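Local coordinates for EAL/GGDEF domain protein (Methylococcus capsulatus, PDB 3ICL) that is of unknown function but belongs to the EAL/GGDEF proteins, of which the GGDEF domain, a mixed beta-sheet flanked by helices, is the part modelled, at residues F35-N40 against G79-I84. The protein carries 1 engineered substitution. Residues are numbered along the deposited sequence; the frame is centred on the assembly and turned at random.
Sequences FLDVDN and GDKFTI. Engineered in segment 79-84: Lys-81 (natural residue Glu). With SO4 (sulfate ion), chain C.
Phe-35 and Thr-83 lie side by side on adjacent antiparallel strands, and the methyl CG2 of Thr-83 sits over one face of the Phe-35 ring, a CH-pi contact 3.8 Å from CG2 to the ring centroid and offset toward the rim. CB of Lys-81 meets the same ring at its edge, in plane. On the opposite face of the sheet the Phe-82 ring is touched edge-on: CD2 of Leu-36 reaches its CD2 at 3.9 Å, while CG2 of Val-38, anti to its own carbonyl carbon, comes to CE2 at 4.1 Å. The CD1 methyl of Ile-84 extends this apolar row to CB of Leu-36. Leu-36 and Phe-82 form a hydrogen-bonded pair, each N bound to the other's O at 2.8 Å, and Val-38 N continues the ladder to Asp-80 O at 3.2 Å.

The pairing illustrates how a signature sequence is anchored: Gly-79 to Phe-82 belong to the GGDEF motif, which runs from the turn of the hairpin formed by strands 73-77 and 81-86 (Gly-79 and Asp-80) into strand 81-86 itself (Lys-81 and Phe-82), and strand 32-38 is the central strand of the five-stranded sheet. Lys-81, an engineered residue, replaces the motif's Glu. The Lys-81 chain, bent at chi2 and chi3, runs alongside Asp-37, with CD 3.5 Å from OD1. Its NZ turns back into a salt bridge with Asp-80 OD1 (2.7 Å). Lys-81 NZ also donates a hydrogen bond to O1 of a sulfate ion at 2.8 Å. Tyr-147 and Lys-150 also bind that sulfate.

Further out, helix 50-67 packs against Leu-36, Phe-82 and Ile-84, chiefly through Ile-64, whereas Met-146 of helix 135-152 touches Phe-35 and Asp-37. Arg-10 and the carbonyl of Ala-75 hold Thr-83 OG1.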
# COMPACT_ATOMS: atom_id res chain seq x y z
N PHE A 35 -3.87 0.79 -1.79
CA PHE A 35 -2.95 1.39 -2.75
C PHE A 35 -2.34 2.56 -1.98
O PHE A 35 -3.02 3.54 -1.69
CB PHE A 35 -3.73 1.90 -3.98
CG PHE A 35 -3.00 1.70 -5.29
CD1 PHE A 35 -1.73 2.24 -5.49
CD2 PHE A 35 -3.61 1.00 -6.33
CE1 PHE A 35 -1.07 2.08 -6.72
CE2 PHE A 35 -2.96 0.84 -7.56
CZ PHE A 35 -1.69 1.38 -7.76
N LEU A 36 -1.07 2.43 -1.64
CA LEU A 36 -0.38 3.45 -0.85
C LEU A 36 0.53 4.34 -1.68
O LEU A 36 1.23 3.88 -2.58
CB LEU A 36 0.42 2.76 0.26
CG LEU A 36 1.17 3.60 1.29
CD1 LEU A 36 1.35 2.77 2.55
CD2 LEU A 36 2.51 4.04 0.73
N ASP A 37 0.51 5.63 -1.35
CA ASP A 37 1.32 6.61 -2.06
C ASP A 37 2.21 7.33 -1.07
O ASP A 37 1.75 7.78 -0.02
CB ASP A 37 0.39 7.63 -2.73
CG ASP A 37 1.13 8.58 -3.65
OD1 ASP A 37 2.37 8.67 -3.57
OD2 ASP A 37 0.44 9.24 -4.45
N VAL A 38 3.50 7.41 -1.39
CA VAL A 38 4.42 8.15 -0.53
C VAL A 38 4.32 9.52 -1.18
O VAL A 38 5.02 9.82 -2.15
CB VAL A 38 5.85 7.61 -0.60
CG1 VAL A 38 6.77 8.44 0.28
CG2 VAL A 38 5.87 6.16 -0.12
N ASP A 39 3.41 10.33 -0.65
CA ASP A 39 3.13 11.66 -1.18
C ASP A 39 4.30 12.60 -1.42
O ASP A 39 4.35 13.25 -2.45
CB ASP A 39 2.10 12.37 -0.29
CG ASP A 39 0.78 11.62 -0.19
OD1 ASP A 39 0.47 10.82 -1.10
OD2 ASP A 39 0.05 11.84 0.80
N ASN A 40 5.23 12.68 -0.47
CA ASN A 40 6.35 13.60 -0.63
C ASN A 40 7.66 12.95 -1.08
O ASN A 40 8.74 13.53 -0.93
CB ASN A 40 6.56 14.38 0.68
CG ASN A 40 6.97 13.49 1.84
OD1 ASN A 40 6.75 12.28 1.82
ND2 ASN A 40 7.56 14.10 2.86
N GLY A 79 7.03 3.65 -9.21
CA GLY A 79 8.14 4.24 -8.49
C GLY A 79 7.95 4.41 -6.99
O GLY A 79 8.68 3.79 -6.21
N ASP A 80 6.98 5.22 -6.59
CA ASP A 80 6.76 5.46 -5.17
C ASP A 80 5.39 5.08 -4.59
O ASP A 80 4.96 5.65 -3.60
CB ASP A 80 7.07 6.93 -4.84
CG ASP A 80 6.17 7.90 -5.59
OD1 ASP A 80 5.33 7.44 -6.40
OD2 ASP A 80 6.31 9.12 -5.37
N LYS A 81 4.72 4.12 -5.22
CA LYS A 81 3.43 3.64 -4.72
C LYS A 81 3.59 2.16 -4.38
O LYS A 81 4.52 1.51 -4.85
CB LYS A 81 2.33 3.81 -5.76
CG LYS A 81 1.54 5.11 -5.66
CD LYS A 81 2.33 6.31 -6.17
CE LYS A 81 2.55 6.23 -7.67
NZ LYS A 81 3.30 7.41 -8.17
N PHE A 82 2.69 1.65 -3.56
CA PHE A 82 2.72 0.25 -3.16
C PHE A 82 1.31 -0.33 -3.22
O PHE A 82 0.35 0.30 -2.77
CB PHE A 82 3.26 0.11 -1.73
CG PHE A 82 4.70 0.51 -1.57
CD1 PHE A 82 5.72 -0.42 -1.78
CD2 PHE A 82 5.05 1.81 -1.21
CE1 PHE A 82 7.05 -0.06 -1.64
CE2 PHE A 82 6.38 2.17 -1.06
CZ PHE A 82 7.39 1.24 -1.28
N THR A 83 1.18 -1.52 -3.79
CA THR A 83 -0.12 -2.18 -3.84
C THR A 83 -0.07 -3.24 -2.75
O THR A 83 0.82 -4.08 -2.72
CB THR A 83 -0.40 -2.86 -5.19
OG1 THR A 83 0.72 -3.68 -5.55
CG2 THR A 83 -0.66 -1.80 -6.27
N ILE A 84 -1.04 -3.17 -1.85
CA ILE A 84 -1.10 -4.08 -0.72
C ILE A 84 -2.32 -4.99 -0.79
O ILE A 84 -3.46 -4.52 -0.80
CB ILE A 84 -1.12 -3.24 0.57
CG1 ILE A 84 0.17 -2.42 0.64
CG2 ILE A 84 -1.32 -4.13 1.79
CD1 ILE A 84 0.06 -1.15 1.46
S SO4 C . 1.96 10.62 -7.96
O1 SO4 C . 1.41 9.38 -8.53
O2 SO4 C . 3.42 10.66 -8.18
O3 SO4 C . 1.33 11.79 -8.61
O4 SO4 C . 1.69 10.67 -6.50